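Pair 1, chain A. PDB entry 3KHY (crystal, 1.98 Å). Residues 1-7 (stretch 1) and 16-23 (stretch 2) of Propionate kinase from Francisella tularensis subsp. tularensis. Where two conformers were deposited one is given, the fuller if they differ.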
# COMPACT_ATOMS: atom_id res chain seq x y z
N MSE A 1 -1.10 -44.64 -12.15
CA MSE A 1 0.20 -44.88 -12.76
C MSE A 1 0.58 -43.82 -13.79
O MSE A 1 1.75 -43.71 -14.19
CB MSE A 1 0.26 -46.27 -13.40
CG MSE A 1 0.75 -47.35 -12.45
SE MSE A 1 2.66 -47.22 -12.06
CE MSE A 1 3.36 -48.28 -13.55
N SER A 2 -0.40 -43.03 -14.22
CA SER A 2 -0.17 -41.99 -15.21
C SER A 2 0.63 -40.82 -14.62
O SER A 2 0.66 -40.62 -13.41
CB SER A 2 -1.50 -41.49 -15.78
OG SER A 2 -2.27 -40.86 -14.78
N GLU A 3 1.27 -40.06 -15.50
CA GLU A 3 2.13 -38.96 -15.09
C GLU A 3 1.84 -37.68 -15.86
O GLU A 3 1.41 -37.72 -17.01
CB GLU A 3 3.60 -39.37 -15.24
CG GLU A 3 3.99 -40.56 -14.36
CD GLU A 3 5.38 -41.10 -14.67
OE1 GLU A 3 6.15 -40.42 -15.38
OE2 GLU A 3 5.70 -42.22 -14.21
N ILE A 4 2.07 -36.55 -15.21
CA ILE A 4 1.89 -35.24 -15.82
C ILE A 4 3.24 -34.54 -15.87
O ILE A 4 4.00 -34.55 -14.89
CB ILE A 4 0.95 -34.36 -14.99
CG1 ILE A 4 -0.41 -35.04 -14.80
CG2 ILE A 4 0.79 -32.99 -15.63
CD1 ILE A 4 -1.39 -34.76 -15.92
N LEU A 5 3.56 -33.95 -17.02
CA LEU A 5 4.78 -33.18 -17.16
C LEU A 5 4.44 -31.74 -16.84
O LEU A 5 3.59 -31.15 -17.49
CB LEU A 5 5.32 -33.27 -18.59
CG LEU A 5 6.59 -32.46 -18.84
CD1 LEU A 5 7.70 -32.92 -17.91
CD2 LEU A 5 7.02 -32.56 -20.29
N VAL A 6 5.10 -31.17 -15.83
CA VAL A 6 4.80 -29.81 -15.39
C VAL A 6 5.92 -28.86 -15.78
O VAL A 6 7.09 -29.11 -15.49
CB VAL A 6 4.58 -29.76 -13.86
CG1 VAL A 6 4.32 -28.32 -13.40
CG2 VAL A 6 3.42 -30.65 -13.47
N LEU A 7 5.57 -27.77 -16.47
CA LEU A 7 6.59 -26.87 -17.00
C LEU A 7 6.41 -25.44 -16.57
O LEU A 7 5.30 -24.93 -16.46
CB LEU A 7 6.58 -26.89 -18.54
CG LEU A 7 6.77 -28.23 -19.23
CD1 LEU A 7 6.60 -28.04 -20.73
CD2 LEU A 7 8.16 -28.82 -18.89
N PHE A 16 11.16 -28.00 -14.97
CA PHE A 16 10.25 -29.11 -15.24
C PHE A 16 10.13 -30.12 -14.10
O PHE A 16 11.02 -30.24 -13.26
CB PHE A 16 10.63 -29.82 -16.55
CG PHE A 16 12.02 -30.39 -16.56
CD1 PHE A 16 12.26 -31.66 -16.06
CD2 PHE A 16 13.07 -29.67 -17.07
CE1 PHE A 16 13.53 -32.20 -16.08
CE2 PHE A 16 14.35 -30.19 -17.09
CZ PHE A 16 14.58 -31.46 -16.59
N ALA A 17 9.01 -30.83 -14.09
CA ALA A 17 8.80 -31.90 -13.12
C ALA A 17 7.86 -32.95 -13.70
O ALA A 17 6.94 -32.63 -14.45
CB ALA A 17 8.22 -31.34 -11.83
N LEU A 18 8.11 -34.19 -13.34
CA LEU A 18 7.26 -35.30 -13.73
C LEU A 18 6.54 -35.78 -12.49
O LEU A 18 7.17 -36.27 -11.55
CB LEU A 18 8.12 -36.42 -14.30
CG LEU A 18 7.40 -37.48 -15.13
CD1 LEU A 18 6.53 -36.82 -16.20
CD2 LEU A 18 8.44 -38.39 -15.75
N ILE A 19 5.22 -35.65 -12.48
CA ILE A 19 4.46 -35.87 -11.26
C ILE A 19 3.34 -36.89 -11.47
O ILE A 19 2.68 -36.89 -12.50
CB ILE A 19 3.90 -34.53 -10.73
CG1 ILE A 19 5.06 -33.63 -10.31
CG2 ILE A 19 2.92 -34.74 -9.57
CD1 ILE A 19 4.65 -32.22 -10.04
N ASN A 20 3.15 -37.77 -10.50
CA ASN A 20 2.01 -38.68 -10.50
C ASN A 20 0.93 -38.08 -9.63
O ASN A 20 1.07 -38.03 -8.41
CB ASN A 20 2.42 -40.06 -9.98
CG ASN A 20 1.28 -41.06 -10.03
OD1 ASN A 20 0.18 -40.78 -9.56
ND2 ASN A 20 1.54 -42.23 -10.60
N PRO A 21 -0.15 -37.60 -10.26
CA PRO A 21 -1.22 -36.86 -9.58
C PRO A 21 -1.96 -37.70 -8.55
O PRO A 21 -2.53 -37.17 -7.61
CB PRO A 21 -2.18 -36.48 -10.72
CG PRO A 21 -1.45 -36.76 -11.98
CD PRO A 21 -0.46 -37.83 -11.68
N HIS A 22 -1.95 -39.02 -8.74
CA HIS A 22 -2.71 -39.91 -7.88
C HIS A 22 -1.95 -40.28 -6.60
O HIS A 22 -2.55 -40.44 -5.54
CB HIS A 22 -3.12 -41.16 -8.66
CG HIS A 22 -3.73 -40.84 -9.99
ND1 HIS A 22 -3.05 -40.99 -11.18
CD2 HIS A 22 -4.95 -40.35 -10.32
CE1 HIS A 22 -3.82 -40.63 -12.18
NE2 HIS A 22 -4.98 -40.23 -11.68
N THR A 23 -0.63 -40.41 -6.71
CA THR A 23 0.20 -40.72 -5.56
C THR A 23 0.82 -39.45 -4.98
O THR A 23 1.36 -39.45 -3.88
CB THR A 23 1.33 -41.69 -5.92
OG1 THR A 23 2.20 -41.08 -6.88
CG2 THR A 23 0.77 -42.97 -6.50

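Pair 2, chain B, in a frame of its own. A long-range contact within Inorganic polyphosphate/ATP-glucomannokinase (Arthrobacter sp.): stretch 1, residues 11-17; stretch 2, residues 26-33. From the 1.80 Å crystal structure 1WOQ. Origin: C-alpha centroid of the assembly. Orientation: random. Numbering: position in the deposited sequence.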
# COMPACT_ATOMS: atom_id res chain seq x y z
N ASN B 11 -20.72 11.97 1.52
CA ASN B 11 -20.37 13.37 1.16
C ASN B 11 -19.50 13.45 -0.09
O ASN B 11 -19.57 12.58 -0.96
CB ASN B 11 -19.66 14.06 2.33
CG ASN B 11 -20.62 14.53 3.41
OD1 ASN B 11 -21.44 15.42 3.17
ND2 ASN B 11 -20.54 13.93 4.59
N ALA B 12 -18.67 14.48 -0.16
CA ALA B 12 -17.79 14.69 -1.30
C ALA B 12 -16.71 13.62 -1.42
O ALA B 12 -16.02 13.31 -0.45
CB ALA B 12 -17.14 16.07 -1.21
N PRO B 13 -16.57 13.04 -2.62
CA PRO B 13 -15.55 12.00 -2.82
C PRO B 13 -14.17 12.66 -2.93
O PRO B 13 -14.07 13.88 -3.06
CB PRO B 13 -15.99 11.34 -4.12
CG PRO B 13 -16.57 12.49 -4.89
CD PRO B 13 -17.39 13.21 -3.83
N LEU B 14 -13.13 11.84 -2.87
CA LEU B 14 -11.76 12.35 -2.98
C LEU B 14 -10.98 11.44 -3.92
O LEU B 14 -11.22 10.23 -3.96
CB LEU B 14 -11.08 12.37 -1.61
CG LEU B 14 -11.52 13.42 -0.59
CD1 LEU B 14 -10.81 13.16 0.73
CD2 LEU B 14 -11.21 14.82 -1.10
N ILE B 15 -10.05 12.02 -4.66
CA ILE B 15 -9.23 11.24 -5.57
C ILE B 15 -8.06 10.62 -4.80
O ILE B 15 -7.41 11.30 -4.01
CB ILE B 15 -8.66 12.11 -6.72
CG1 ILE B 15 -9.80 12.55 -7.65
CG2 ILE B 15 -7.60 11.32 -7.50
CD1 ILE B 15 -9.38 13.57 -8.71
N GLY B 16 -7.84 9.33 -5.04
CA GLY B 16 -6.74 8.63 -4.40
C GLY B 16 -5.87 8.07 -5.51
O GLY B 16 -6.39 7.57 -6.51
N ILE B 17 -4.55 8.15 -5.35
CA ILE B 17 -3.61 7.65 -6.36
C ILE B 17 -2.66 6.65 -5.72
O ILE B 17 -2.13 6.90 -4.64
CB ILE B 17 -2.78 8.82 -6.95
CG1 ILE B 17 -3.70 9.89 -7.55
CG2 ILE B 17 -1.82 8.30 -8.03
CD1 ILE B 17 -4.49 9.42 -8.76
N GLY B 26 -5.47 5.31 -10.20
CA GLY B 26 -6.22 6.19 -9.33
C GLY B 26 -7.70 5.93 -9.45
O GLY B 26 -8.16 5.24 -10.36
N GLY B 27 -8.45 6.49 -8.52
CA GLY B 27 -9.89 6.33 -8.53
C GLY B 27 -10.53 7.42 -7.70
O GLY B 27 -9.87 8.05 -6.88
N ILE B 28 -11.81 7.66 -7.95
CA ILE B 28 -12.57 8.66 -7.21
C ILE B 28 -13.19 7.84 -6.09
O ILE B 28 -13.96 6.91 -6.34
CB ILE B 28 -13.64 9.31 -8.11
CG1 ILE B 28 -12.94 10.11 -9.21
CG2 ILE B 28 -14.56 10.21 -7.28
CD1 ILE B 28 -13.87 10.59 -10.31
N VAL B 29 -12.83 8.17 -4.85
CA VAL B 29 -13.30 7.41 -3.70
C VAL B 29 -14.45 8.03 -2.92
O VAL B 29 -14.41 9.19 -2.53
CB VAL B 29 -12.13 7.16 -2.72
CG1 VAL B 29 -12.59 6.27 -1.57
CG2 VAL B 29 -10.96 6.52 -3.46
N ASP B 30 -15.48 7.21 -2.70
CA ASP B 30 -16.64 7.59 -1.91
C ASP B 30 -16.32 7.06 -0.52
O ASP B 30 -16.41 5.85 -0.29
CB ASP B 30 -17.90 6.90 -2.45
CG ASP B 30 -19.14 7.25 -1.66
OD1 ASP B 30 -19.07 7.27 -0.41
OD2 ASP B 30 -20.19 7.50 -2.28
N LEU B 31 -15.93 7.94 0.39
CA LEU B 31 -15.56 7.53 1.73
C LEU B 31 -16.72 6.98 2.57
O LEU B 31 -16.51 6.39 3.63
CB LEU B 31 -14.86 8.67 2.47
CG LEU B 31 -13.44 8.94 1.95
CD1 LEU B 31 -12.81 10.11 2.69
CD2 LEU B 31 -12.60 7.69 2.11
N LYS B 32 -17.94 7.16 2.08
CA LYS B 32 -19.10 6.66 2.80
C LYS B 32 -19.23 5.15 2.61
O LYS B 32 -19.67 4.44 3.52
CB LYS B 32 -20.37 7.36 2.33
CG LYS B 32 -20.72 8.61 3.12
CD LYS B 32 -19.56 9.59 3.19
CE LYS B 32 -19.88 10.76 4.11
NZ LYS B 32 -18.75 11.72 4.20
N LYS B 33 -18.85 4.66 1.44
CA LYS B 33 -18.94 3.23 1.16
C LYS B 33 -17.57 2.56 1.10
O LYS B 33 -17.47 1.33 1.16
CB LYS B 33 -19.66 2.98 -0.17
CG LYS B 33 -21.08 3.51 -0.25
CD LYS B 33 -21.11 5.01 -0.43
CE LYS B 33 -22.53 5.52 -0.66
NZ LYS B 33 -22.56 6.99 -0.92
O HOH W 1 -16.64 10.65 0.31

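Two antiparallel strand pairs with a common backbone, in propionate kinase (pair 1) and polyphosphate/ATP-glucomannokinase (pair 2); 14 central residues superpose with an RMSD of 0.7 Å. The N-to-C directions of the strands differ by 154° in pair 1 and 141° in pair 2, and their axes approach to 4.6 Å in both. Each pair is held by four backbone hydrogen bonds in two matched rings. In pair 1, A:Ile4 N reaches A:Ile19 O (2.8 Å) and A:Ile19 N returns to A:Ile4 O (2.9 Å); the second ring joins A:Val6 N to A:Ala17 O (2.7 Å) and A:Ala17 N to A:Val6 O (2.9 Å). In pair 2, B:Leu14 N binds B:Val29 O (3.0 Å) and B:Val29 N binds B:Leu14 O (2.8 Å), while B:Gly16 N binds B:Gly27 O (3.0 Å) and B:Gly27 N binds B:Gly16 O (3.1 Å).

On the face carrying A:Leu5 and A:Leu18, matched by B:Ile15 and B:Ile28, branched aliphatic chains meet in both proteins: A:Leu5 CD1 lies 4.4 Å from A:Leu18 CD1, and B:Ile15 CG1 lies 4.3 Å from B:Ile28 CG1. The next position on this face differs sharply. A:Leu7 CD2 packs 3.5 Å from A:Phe16 CB, whereas the phenylalanine is matched by B:Gly26, and B:Ile17 CD1 comes to 3.7 Å from B:Gly26 CA. An ideal CB on that glycine would lie 2.4 Å from B:Ile17 CD1, a clash, so the isoleucine occupies the space a side chain would need. At the other end, A:Glu3 matches B:Pro13: A:Glu3 OE1 approaches A:Leu18 CD2 at 3.1 Å, while B:Pro13 CB makes an apolar contact with B:Ile28 CG2 at 3.6 Å.

On the opposite face, A:Val6 and A:Ala17 pack CB to CB at 4.5 Å, and A:Val6 CG2 meets A:Ile19 CD1 at 4.0 Å. Their counterparts B:Gly16 and B:Gly27 have no side chains, leaving B:Val29 CG2 4.5 Å from the backbone at B:Gly16 N. Farther along, A:Ile4 CG1 touches A:Pro21 CG at 3.5 Å; the matched leucines do similar work, B:Leu14 CD1 lying 4.1 Å from B:Leu31 CD1.

The matched residues A:Asn20 and B:Asp30 play equivalent parts, each accepting from the backbone that follows it: A:Asn20 OD1 accepts from A:His22 N (2.9 Å), and B:Asp30 OD1 from B:Lys32 N (2.7 Å). Pair 2 adds a water between B:Ala12 O and B:Leu31 N, 2.8 Å from each.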